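Local coordinates for protein FMN-dependent nitronate monooxygenase (Shewanella oneidensis, PDB 5LSM) that probably oxidises propionate 3-nitronate to 3-oxopropanoate with molecular oxygen, using a bound FMN cofactor, and so detoxifies nitronates, at residues A[279-284]-A[320-325]; A[272-277]-A[295-300]; A[120-125]-A[145-150]; A[113-118]-A[138-143]. All blocks are in the same frame, centred on the assembly; numbering follows the deposited sequence.

Interaction 1 of 4, residues A[279-284]-A[320-325]; sequences IVNRFM and SPLWCG. With FMN (flavin mononucleotide), chain I.
I279 and L322 supply most of this buried contact, and N281 its polar tie. The N281 carboxamide works with both ends. CG sits between the backbone N and the carbonyl carbon (chi1 54°), which brings N281 OD1 back over the start of helix 282-287, where it accepts from M284 N at 3.2 Å, nearly along the C=O axis, as an N-cap. N281 ND2 is then directed at the 320-325 loop and gives a weak, bent bond to S320 O at 2.8 Å. Asparagine suits the place because one flat group offers an acceptor and a donor. An alanine here would probably leave the first turn of the helix uncapped and lose the side-chain tie to the 320-325 loop. I279 lies alongside L322: I279 N donates to L322 O at 2.8 Å, in the carbonyl plane. I279 CB meets L322 CB at 3.9 Å. The CG1 branch of I279 runs on to C324 CB, also at 3.9 Å. Branched I279 can thus touch both neighbours, while A256 of helix 251-258 packs on I279 and L322 alike. W323 points the other way, W323 CB 3.3 Å from FMN C7M, the methyl lying at the edge of the indole, while P321 CB covers one ring face. The contact thus combines an asparagine N-cap with a loop that lines the dimethylbenzene end of the flavin pocket.

Interaction 2 of 4, residues A[272-277]-A[295-300]; sequences SGRPAR and PDFPLA
F297, S272 and R274 have the most surface buried between 272-277 and 295-300. The F297 ring, with CG anti to the backbone N (chi1 180°), reaches over to the 272-277 turn. S272 CB comes to the ring edge, 3.9 Å from F297 CD1, while the aliphatic part of R274 crosses obliquely, its CG 3.4 Å from F297 CB. R274 CB, CG and CD meet the phenyl group, while the guanidinium is turned 77° from the ring and NH2 bonds to H185 O. P298, behind a cis peptide bond, lays CB over the centre of one ring face. S272 OG accepts from R274 N at 3.1 Å, closing an ST turn, and is also bonded to H182 NE2. S272 O receives CA-H contacts from F297 CA at 3.3 Å and from P298 CA. Between them G273 runs so close to P295 O, 3.2 Å from G273 CA, that any CB would clash, and its positive phi also calls for glycine. A water accepts from F297 N at 3.0 Å and gives a weak bond to G273 O. The fit thus probably depends more on matching shapes (glycine, cis-proline, phenyl ring) than on direct polar bonds.

Interaction 3 of 4, residues A[120-125]-A[145-150]; sequences VLAKFK and KSWGSK
K145 and S146 open a type I turn at the end of helix 138-145, closed by G148 N bonding to K145 O at 3.0 Å. W147, the main contributor, is brought by the turn to face helix 115-124. With CG beside the backbone N (chi1 -52°), its indole lies against the last turn of that helix. L121 crosses it at about a right angle and meets the six-membered ring, L121 CB 3.4 Å from W147 CH2 and L121 CD1 3.6 Å from W147 CZ3. A122 CA stands 3.7 Å above the ring plane; its small side chain lets the indole approach the helix backbone, with A122 CB 3.9 Å from W147 NE1. K125 crosses obliquely near the base of the side chain, K125 CG 3.8 Å from W147 CB, so a lysine serves here through its methylenes. An alanine in place of W147 would remove the indole, and L121 and A122 would probably lose their packing, while K125 would keep its contacts with CB and the backbone O. G148 follows with positive phi (93°), a conformation that calls for glycine and completes a Schellman motif. S149 then puts OG at the indole edge and bonds it to P126 O, and K150 NZ reaches back to G148 O at 3.1 Å. The end of helix 115-124 thus packs against the turn from helix 138-145 into strand 150-155, in the outer helical layer of the TIM barrel.

Interaction 4 of 4, residues A[113-118]-A[138-143]; sequences YSKAQA and EELLLE
This is a side-by-side packing of two helices on the outside of the barrel, partly buried, between the N-terminal end of helix 115-124 and the first turns of helix 138-145. L140 makes the largest contribution. With CG anti to its carbonyl carbon (chi1 -67°) and an extended chi2, the side chain reaches across to the residues that lead into helix 115-124. Y113 meets it tip to tip: the ring presents its edge, Y113 CE2 lying 4.0 Å from L140 CB, while L140 CD1 comes to 4.0 Å from Y113 O. The other L140 methyl, CD2, rests 4.1 Å from K115 N. A leucine fits because its two methyls can spread over backbone and ring at once. F70 of strand 66-71 and F131 of strand 128-132 pack on the Y113 ring, F131 edge-to-face. Helix 115-124 leads into strand 128-132 and helix 138-145 follows it, so the contact sets neighbouring helices of the TIM barrel's outer layer side by side. The helix start is fixed by a capping box: S114 is the N-cap, its OG accepting weakly from A116 N, and Q117 OE1 takes bonds from both S114 N, at 3.0 Å, and S114 OG, at 2.8 Å. Further along, E143 extends its chain so that E143 OE1 touches A118 CB at 3.3 Å, an alanine methyl small enough to admit the carboxylate. K115, bent at chi2 and chi4, brings NZ to 4.0 Å from E143 OE2, too far for a salt bridge, though the opposite charges would probably still attract.

How the interactions relate
Interaction 1 is the most buried of the four, its segments tied by one good and one weak direct hydrogen bond as well as apolar contacts; the other three are partly buried and rely on packing, with a bridging water in interaction 2. Interactions 1 and 2 touch through the strand 276-279 region, where R277 O probably accepts from C324 N and A276 packs on W323. Interactions 3 and 4 share helix 115-124, gripping its two ends. These outer contacts use lysine methylenes or a distant lysine-glutamate pair, while interaction 1 uses aliphatic side chains and a capping asparagine; its centre is about 35 Å from that of interaction 3, on the opposite side of the chain's centre.

Interaction 1 of 4, residues A[279-284]-A[320-325]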
# COMPACT_ATOMS: atom_id res chain seq x y z
N ILE A 279 -5.23 -13.95 -3.43
CA ILE A 279 -5.67 -13.83 -4.81
C ILE A 279 -7.20 -13.81 -4.87
O ILE A 279 -7.85 -14.52 -4.11
CB ILE A 279 -5.11 -14.98 -5.66
CG1 ILE A 279 -3.59 -14.90 -5.73
CG2 ILE A 279 -5.68 -14.89 -7.08
CD1 ILE A 279 -2.92 -16.20 -6.08
N VAL A 280 -7.75 -12.92 -5.70
CA VAL A 280 -9.20 -12.66 -5.71
C VAL A 280 -9.89 -13.81 -6.42
O VAL A 280 -9.49 -14.17 -7.52
CB VAL A 280 -9.56 -11.32 -6.40
CG1 VAL A 280 -11.04 -11.26 -6.76
CG2 VAL A 280 -9.19 -10.14 -5.51
N ASN A 281 -10.88 -14.40 -5.76
CA ASN A 281 -11.66 -15.49 -6.33
C ASN A 281 -13.18 -15.22 -6.30
O ASN A 281 -13.61 -14.13 -5.92
CB ASN A 281 -11.29 -16.84 -5.67
CG ASN A 281 -11.42 -16.83 -4.14
OD1 ASN A 281 -12.26 -16.16 -3.57
ND2 ASN A 281 -10.63 -17.65 -3.49
N ARG A 282 -13.96 -16.18 -6.80
CA ARG A 282 -15.41 -16.00 -6.95
C ARG A 282 -16.04 -15.66 -5.61
O ARG A 282 -16.88 -14.75 -5.50
CB ARG A 282 -16.05 -17.28 -7.53
CG ARG A 282 -17.58 -17.24 -7.67
CD ARG A 282 -18.12 -18.63 -7.98
NE ARG A 282 -19.57 -18.73 -7.83
CZ ARG A 282 -20.24 -19.89 -7.74
NH1 ARG A 282 -19.59 -21.04 -7.79
NH2 ARG A 282 -21.56 -19.89 -7.56
N PHE A 283 -15.66 -16.43 -4.59
CA PHE A 283 -16.23 -16.27 -3.26
C PHE A 283 -16.01 -14.82 -2.78
O PHE A 283 -16.96 -14.14 -2.38
CB PHE A 283 -15.62 -17.31 -2.30
CG PHE A 283 -16.24 -17.32 -0.92
CD1 PHE A 283 -17.61 -17.22 -0.74
CD2 PHE A 283 -15.44 -17.47 0.20
CE1 PHE A 283 -18.17 -17.24 0.52
CE2 PHE A 283 -15.98 -17.46 1.46
CZ PHE A 283 -17.35 -17.34 1.63
N MET A 284 -14.80 -14.29 -2.98
CA MET A 284 -14.51 -12.92 -2.57
C MET A 284 -15.28 -11.91 -3.42
O MET A 284 -15.81 -10.93 -2.89
CB MET A 284 -13.02 -12.63 -2.64
CG MET A 284 -12.15 -13.47 -1.71
SD MET A 284 -10.43 -13.34 -2.22
CE MET A 284 -9.84 -15.00 -1.90
N SER A 320 -11.03 -21.06 -2.05
CA SER A 320 -9.75 -21.28 -1.37
C SER A 320 -9.17 -19.97 -0.82
O SER A 320 -9.27 -18.93 -1.46
CB SER A 320 -8.76 -21.93 -2.33
OG SER A 320 -9.18 -23.22 -2.72
N PRO A 321 -8.57 -20.02 0.38
CA PRO A 321 -7.72 -18.93 0.85
C PRO A 321 -6.36 -18.94 0.15
O PRO A 321 -5.46 -19.70 0.52
CB PRO A 321 -7.59 -19.23 2.34
CG PRO A 321 -7.63 -20.71 2.42
CD PRO A 321 -8.65 -21.12 1.36
N LEU A 322 -6.21 -18.12 -0.87
CA LEU A 322 -5.05 -18.14 -1.72
C LEU A 322 -4.12 -17.02 -1.27
O LEU A 322 -3.97 -16.02 -1.94
CB LEU A 322 -5.47 -17.94 -3.17
CG LEU A 322 -6.38 -18.99 -3.80
CD1 LEU A 322 -6.94 -18.44 -5.11
CD2 LEU A 322 -5.59 -20.26 -4.06
N TRP A 323 -3.55 -17.17 -0.09
CA TRP A 323 -2.77 -16.12 0.49
C TRP A 323 -1.55 -15.78 -0.40
O TRP A 323 -0.89 -16.67 -0.90
CB TRP A 323 -2.29 -16.55 1.87
CG TRP A 323 -3.35 -16.65 2.96
CD1 TRP A 323 -3.15 -17.19 4.18
CD2 TRP A 323 -4.72 -16.19 2.94
NE1 TRP A 323 -4.29 -17.09 4.95
CE2 TRP A 323 -5.28 -16.53 4.20
CE3 TRP A 323 -5.54 -15.60 1.98
CZ2 TRP A 323 -6.61 -16.24 4.53
CZ3 TRP A 323 -6.87 -15.31 2.32
CH2 TRP A 323 -7.38 -15.62 3.59
N CYS A 324 -1.32 -14.48 -0.62
CA CYS A 324 -0.38 -13.98 -1.64
C CYS A 324 -0.31 -12.45 -1.52
O CYS A 324 -1.31 -11.81 -1.27
CB CYS A 324 -0.83 -14.37 -3.07
SG CYS A 324 0.24 -13.76 -4.42
N GLY A 325 0.90 -11.91 -1.60
CA GLY A 325 1.10 -10.47 -1.51
C GLY A 325 0.89 -9.81 -2.85
O GLY A 325 0.50 -10.45 -3.80
N1 FMN I . 2.43 -14.50 9.53
C2 FMN I . 2.38 -15.08 10.76
O2 FMN I . 2.74 -14.42 11.77
N3 FMN I . 1.92 -16.33 10.95
C4 FMN I . 1.51 -17.09 9.92
O4 FMN I . 1.08 -18.25 10.10
C4A FMN I . 1.53 -16.52 8.56
N5 FMN I . 1.15 -17.25 7.51
C5A FMN I . 1.23 -16.76 6.26
C6 FMN I . 0.84 -17.60 5.22
C7 FMN I . 0.92 -17.16 3.91
C7M FMN I . 0.45 -18.10 2.82
C8 FMN I . 1.41 -15.79 3.62
C8M FMN I . 1.48 -15.31 2.18
C9 FMN I . 1.80 -14.94 4.67
C9A FMN I . 1.73 -15.38 6.00
N10 FMN I . 2.15 -14.59 7.12
C10 FMN I . 2.04 -15.15 8.41
C1' FMN I . 2.63 -13.20 6.98
C2' FMN I . 4.12 -13.14 6.73
O2' FMN I . 4.81 -13.30 7.98
C3' FMN I . 4.53 -11.81 6.08
O3' FMN I . 3.90 -10.73 6.78
C4' FMN I . 4.12 -11.69 4.61
O4' FMN I . 4.22 -12.92 3.89
C5' FMN I . 5.01 -10.63 3.97
O5' FMN I . 4.57 -10.32 2.64
P FMN I . 4.98 -11.16 1.34
O1P FMN I . 6.38 -11.69 1.56
O2P FMN I . 4.88 -10.14 0.24
O3P FMN I . 3.93 -12.22 1.32

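Interaction 2 of 4, residues A[272-277]-A[295-300]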
# COMPACT_ATOMS: atom_id res chain seq x y z
N SER A 272 -11.70 -16.60 7.40
CA SER A 272 -11.18 -16.75 8.76
C SER A 272 -11.91 -15.90 9.82
O SER A 272 -11.96 -16.29 10.99
CB SER A 272 -9.70 -16.40 8.75
OG SER A 272 -9.53 -15.01 8.59
N GLY A 273 -12.50 -14.77 9.41
CA GLY A 273 -13.01 -13.77 10.36
C GLY A 273 -12.16 -12.52 10.48
O GLY A 273 -12.53 -11.56 11.16
N ARG A 274 -10.97 -12.55 9.88
CA ARG A 274 -10.01 -11.46 10.02
C ARG A 274 -9.43 -11.10 8.67
O ARG A 274 -9.20 -11.97 7.82
CB ARG A 274 -8.89 -11.86 11.01
CG ARG A 274 -9.08 -11.27 12.41
CD ARG A 274 -7.92 -11.56 13.34
NE ARG A 274 -6.94 -10.50 13.25
CZ ARG A 274 -6.64 -9.63 14.20
NH1 ARG A 274 -7.14 -9.74 15.42
NH2 ARG A 274 -5.76 -8.69 13.95
N PRO A 275 -9.21 -9.80 8.43
CA PRO A 275 -8.64 -9.35 7.15
C PRO A 275 -7.35 -10.10 6.77
O PRO A 275 -6.39 -10.09 7.54
CB PRO A 275 -8.32 -7.88 7.39
CG PRO A 275 -9.20 -7.48 8.50
CD PRO A 275 -9.39 -8.69 9.37
N ALA A 276 -7.35 -10.75 5.61
CA ALA A 276 -6.16 -11.38 5.08
C ALA A 276 -6.09 -11.17 3.56
O ALA A 276 -7.14 -11.13 2.90
CB ALA A 276 -6.17 -12.87 5.41
N ARG A 277 -4.87 -11.07 3.02
CA ARG A 277 -4.69 -10.79 1.59
C ARG A 277 -4.52 -12.09 0.81
O ARG A 277 -3.62 -12.89 1.09
CB ARG A 277 -3.49 -9.87 1.33
CG ARG A 277 -3.29 -9.51 -0.14
CD ARG A 277 -2.09 -8.57 -0.39
NE ARG A 277 -2.34 -7.24 0.17
CZ ARG A 277 -3.18 -6.33 -0.35
NH1 ARG A 277 -3.80 -6.55 -1.49
NH2 ARG A 277 -3.40 -5.20 0.30
N PRO A 295 -18.44 -14.28 11.12
CA PRO A 295 -18.12 -14.36 12.53
C PRO A 295 -16.67 -14.01 12.87
O PRO A 295 -15.77 -14.12 12.02
CB PRO A 295 -18.42 -15.83 12.89
CG PRO A 295 -18.57 -16.55 11.60
CD PRO A 295 -19.02 -15.54 10.60
N ASP A 296 -16.45 -13.68 14.14
CA ASP A 296 -15.13 -13.33 14.61
C ASP A 296 -14.12 -14.46 14.41
O ASP A 296 -14.48 -15.63 14.39
CB ASP A 296 -15.19 -12.93 16.08
CG ASP A 296 -15.92 -11.63 16.31
OD1 ASP A 296 -16.04 -10.84 15.34
OD2 ASP A 296 -16.38 -11.40 17.45
N PHE A 297 -12.89 -14.05 14.15
CA PHE A 297 -11.73 -14.93 14.03
C PHE A 297 -11.52 -15.77 15.30
O PHE A 297 -11.52 -15.23 16.40
CB PHE A 297 -10.51 -14.04 13.77
CG PHE A 297 -9.24 -14.79 13.63
CD1 PHE A 297 -8.91 -15.39 12.42
CD2 PHE A 297 -8.37 -14.92 14.71
CE1 PHE A 297 -7.75 -16.13 12.29
CE2 PHE A 297 -7.19 -15.63 14.58
CZ PHE A 297 -6.87 -16.23 13.37
N PRO A 298 -11.29 -17.10 15.16
CA PRO A 298 -11.15 -17.86 13.91
C PRO A 298 -12.38 -18.69 13.50
O PRO A 298 -12.23 -19.72 12.83
CB PRO A 298 -9.99 -18.81 14.24
CG PRO A 298 -10.20 -19.11 15.67
CD PRO A 298 -10.72 -17.84 16.29
N LEU A 299 -13.58 -18.22 13.82
CA LEU A 299 -14.75 -19.09 13.72
C LEU A 299 -15.15 -19.38 12.27
O LEU A 299 -15.55 -20.49 11.96
CB LEU A 299 -15.91 -18.51 14.53
CG LEU A 299 -15.56 -18.39 16.01
CD1 LEU A 299 -16.62 -17.65 16.80
CD2 LEU A 299 -15.27 -19.76 16.63
N ALA A 300 -14.89 -18.44 11.37
CA ALA A 300 -15.47 -18.48 10.03
C ALA A 300 -14.93 -19.61 9.15
O ALA A 300 -15.61 -20.02 8.20
CB ALA A 300 -15.27 -17.14 9.33
O HOH W 1 -12.18 -11.15 14.44

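Interaction 3 of 4, residues A[120-125]-A[145-150]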
# COMPACT_ATOMS: atom_id res chain seq x y z
N VAL A 120 5.87 -27.37 25.74
CA VAL A 120 6.59 -27.97 24.60
C VAL A 120 7.79 -27.14 24.13
O VAL A 120 8.87 -27.68 23.91
CB VAL A 120 5.64 -28.19 23.40
CG1 VAL A 120 6.40 -28.78 22.22
CG2 VAL A 120 4.48 -29.09 23.79
N LEU A 121 7.61 -25.84 23.95
CA LEU A 121 8.70 -24.98 23.51
C LEU A 121 9.88 -25.03 24.47
O LEU A 121 11.04 -24.90 24.06
CB LEU A 121 8.23 -23.52 23.38
CG LEU A 121 7.61 -23.06 22.07
CD1 LEU A 121 7.61 -21.53 22.00
CD2 LEU A 121 8.34 -23.64 20.86
N ALA A 122 9.59 -25.18 25.75
CA ALA A 122 10.63 -25.06 26.77
C ALA A 122 11.71 -26.12 26.57
O ALA A 122 12.86 -25.88 26.89
CB ALA A 122 10.01 -25.18 28.15
N LYS A 123 11.32 -27.29 26.05
CA LYS A 123 12.28 -28.36 25.76
C LYS A 123 13.28 -27.98 24.65
O LYS A 123 14.45 -28.33 24.72
CB LYS A 123 11.54 -29.65 25.36
N PHE A 124 12.82 -27.21 23.67
CA PHE A 124 13.64 -26.89 22.49
C PHE A 124 14.36 -25.55 22.58
O PHE A 124 15.45 -25.41 22.02
CB PHE A 124 12.80 -26.97 21.21
CG PHE A 124 12.27 -28.34 20.93
CD1 PHE A 124 13.09 -29.31 20.38
CD2 PHE A 124 10.99 -28.70 21.33
CE1 PHE A 124 12.64 -30.60 20.20
CE2 PHE A 124 10.52 -29.98 21.11
CZ PHE A 124 11.34 -30.94 20.55
N LYS A 125 13.76 -24.57 23.24
CA LYS A 125 14.38 -23.24 23.45
C LYS A 125 14.77 -22.52 22.16
O LYS A 125 15.96 -22.34 21.89
CB LYS A 125 15.58 -23.33 24.38
CG LYS A 125 15.19 -23.62 25.82
CD LYS A 125 16.28 -23.19 26.79
CE LYS A 125 17.60 -23.87 26.47
NZ LYS A 125 18.48 -23.89 27.67
N LYS A 145 11.52 -15.30 27.47
CA LYS A 145 12.80 -14.59 27.50
C LYS A 145 13.84 -15.38 28.29
O LYS A 145 15.02 -15.26 28.06
CB LYS A 145 12.65 -13.20 28.13
CG LYS A 145 11.75 -12.24 27.37
CD LYS A 145 12.56 -11.26 26.53
CE LYS A 145 11.65 -10.24 25.84
NZ LYS A 145 11.49 -9.02 26.67
N SER A 146 13.36 -16.16 29.26
CA SER A 146 14.23 -16.89 30.16
C SER A 146 14.75 -18.18 29.55
O SER A 146 15.54 -18.89 30.17
CB SER A 146 13.48 -17.20 31.46
OG SER A 146 12.66 -18.33 31.29
N TRP A 147 14.32 -18.49 28.33
CA TRP A 147 14.98 -19.50 27.49
C TRP A 147 16.17 -18.94 26.71
O TRP A 147 16.88 -19.69 26.07
CB TRP A 147 14.00 -20.08 26.47
CG TRP A 147 12.74 -20.57 27.04
CD1 TRP A 147 12.56 -21.10 28.27
CD2 TRP A 147 11.48 -20.63 26.37
NE1 TRP A 147 11.26 -21.51 28.42
CE2 TRP A 147 10.57 -21.23 27.26
CE3 TRP A 147 11.02 -20.24 25.10
CZ2 TRP A 147 9.23 -21.44 26.94
CZ3 TRP A 147 9.71 -20.46 24.77
CH2 TRP A 147 8.82 -21.04 25.70
N GLY A 148 16.36 -17.63 26.74
CA GLY A 148 17.31 -16.99 25.84
C GLY A 148 16.69 -16.49 24.54
O GLY A 148 17.35 -15.79 23.77
N SER A 149 15.42 -16.84 24.32
CA SER A 149 14.73 -16.55 23.06
C SER A 149 14.56 -15.06 22.88
O SER A 149 14.26 -14.35 23.82
CB SER A 149 13.36 -17.20 23.05
OG SER A 149 13.45 -18.58 23.32
N LYS A 150 14.83 -14.58 21.67
CA LYS A 150 14.44 -13.23 21.30
C LYS A 150 12.99 -13.27 20.91
O LYS A 150 12.54 -14.23 20.29
CB LYS A 150 15.27 -12.72 20.12
CG LYS A 150 16.76 -12.78 20.33
CD LYS A 150 17.20 -11.91 21.50
CE LYS A 150 18.67 -12.14 21.82
NZ LYS A 150 18.91 -13.56 22.21

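Interaction 4 of 4, residues A[113-118]-A[138-143]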
# COMPACT_ATOMS: atom_id res chain seq x y z
N TYR A 113 -1.63 -18.82 21.75
CA TYR A 113 -0.49 -19.27 22.54
C TYR A 113 -0.84 -19.30 24.03
O TYR A 113 -1.39 -18.34 24.57
CB TYR A 113 0.72 -18.36 22.27
CG TYR A 113 1.94 -18.71 23.06
CD1 TYR A 113 2.74 -19.79 22.71
CD2 TYR A 113 2.35 -17.90 24.12
CE1 TYR A 113 3.86 -20.11 23.45
CE2 TYR A 113 3.45 -18.22 24.87
CZ TYR A 113 4.21 -19.31 24.53
OH TYR A 113 5.30 -19.61 25.31
N SER A 114 -0.58 -20.45 24.66
CA SER A 114 -0.92 -20.69 26.07
C SER A 114 0.23 -21.37 26.82
O SER A 114 1.25 -21.73 26.22
CB SER A 114 -2.17 -21.56 26.16
OG SER A 114 -1.92 -22.83 25.58
N LYS A 115 0.05 -21.58 28.12
CA LYS A 115 0.94 -22.42 28.91
C LYS A 115 1.18 -23.78 28.25
O LYS A 115 2.28 -24.33 28.33
CB LYS A 115 0.38 -22.61 30.33
CG LYS A 115 1.42 -22.97 31.38
CD LYS A 115 2.21 -21.75 31.83
CE LYS A 115 3.16 -22.07 32.98
NZ LYS A 115 4.13 -23.14 32.65
N ALA A 116 0.17 -24.31 27.59
CA ALA A 116 0.27 -25.61 26.92
C ALA A 116 1.35 -25.65 25.84
O ALA A 116 2.09 -26.63 25.74
CB ALA A 116 -1.07 -26.00 26.32
N GLN A 117 1.41 -24.62 25.01
CA GLN A 117 2.45 -24.56 23.97
C GLN A 117 3.81 -24.23 24.59
O GLN A 117 4.83 -24.79 24.19
CB GLN A 117 2.10 -23.54 22.89
CG GLN A 117 1.12 -24.08 21.86
CD GLN A 117 -0.32 -23.76 22.18
OE1 GLN A 117 -0.63 -23.08 23.15
NE2 GLN A 117 -1.21 -24.25 21.33
N ALA A 118 3.81 -23.33 25.56
CA ALA A 118 5.01 -23.04 26.36
C ALA A 118 5.74 -24.31 26.84
O ALA A 118 6.97 -24.38 26.78
CB ALA A 118 4.64 -22.18 27.55
N GLU A 138 2.32 -10.87 30.19
CA GLU A 138 3.70 -10.63 30.61
C GLU A 138 4.40 -11.89 31.12
O GLU A 138 5.59 -12.11 30.82
CB GLU A 138 3.80 -9.50 31.64
CG GLU A 138 5.12 -8.72 31.52
CD GLU A 138 5.59 -8.15 32.84
OE1 GLU A 138 4.81 -7.42 33.49
OE2 GLU A 138 6.75 -8.42 33.22
N GLU A 139 3.65 -12.74 31.82
CA GLU A 139 4.21 -13.96 32.43
C GLU A 139 4.70 -14.93 31.36
O GLU A 139 5.83 -15.43 31.43
CB GLU A 139 3.17 -14.65 33.31
CG GLU A 139 2.80 -13.84 34.54
CD GLU A 139 1.42 -14.19 35.08
OE1 GLU A 139 0.43 -14.04 34.32
OE2 GLU A 139 1.32 -14.59 36.26
N LEU A 140 3.83 -15.20 30.39
CA LEU A 140 4.20 -15.96 29.19
C LEU A 140 5.43 -15.39 28.50
O LEU A 140 6.34 -16.12 28.13
CB LEU A 140 3.02 -16.02 28.22
CG LEU A 140 1.80 -16.82 28.71
CD1 LEU A 140 0.70 -16.83 27.67
CD2 LEU A 140 2.18 -18.25 29.09
N LEU A 141 5.49 -14.07 28.39
CA LEU A 141 6.62 -13.38 27.79
C LEU A 141 7.90 -13.56 28.59
O LEU A 141 8.97 -13.71 28.02
CB LEU A 141 6.30 -11.89 27.70
CG LEU A 141 6.48 -11.22 26.35
CD1 LEU A 141 5.83 -12.06 25.27
CD2 LEU A 141 5.87 -9.82 26.40
N LEU A 142 7.80 -13.42 29.92
CA LEU A 142 8.97 -13.60 30.78
C LEU A 142 9.47 -15.05 30.72
O LEU A 142 10.68 -15.30 30.63
CB LEU A 142 8.67 -13.22 32.23
CG LEU A 142 8.46 -11.73 32.52
CD1 LEU A 142 8.13 -11.54 34.00
CD2 LEU A 142 9.69 -10.91 32.12
N GLU A 143 8.54 -15.99 30.68
CA GLU A 143 8.94 -17.38 30.52
C GLU A 143 9.79 -17.58 29.27
O GLU A 143 10.84 -18.20 29.33
CB GLU A 143 7.73 -18.31 30.48
CG GLU A 143 8.12 -19.78 30.54
CD GLU A 143 6.97 -20.72 30.22
OE1 GLU A 143 5.85 -20.25 29.90
OE2 GLU A 143 7.20 -21.95 30.33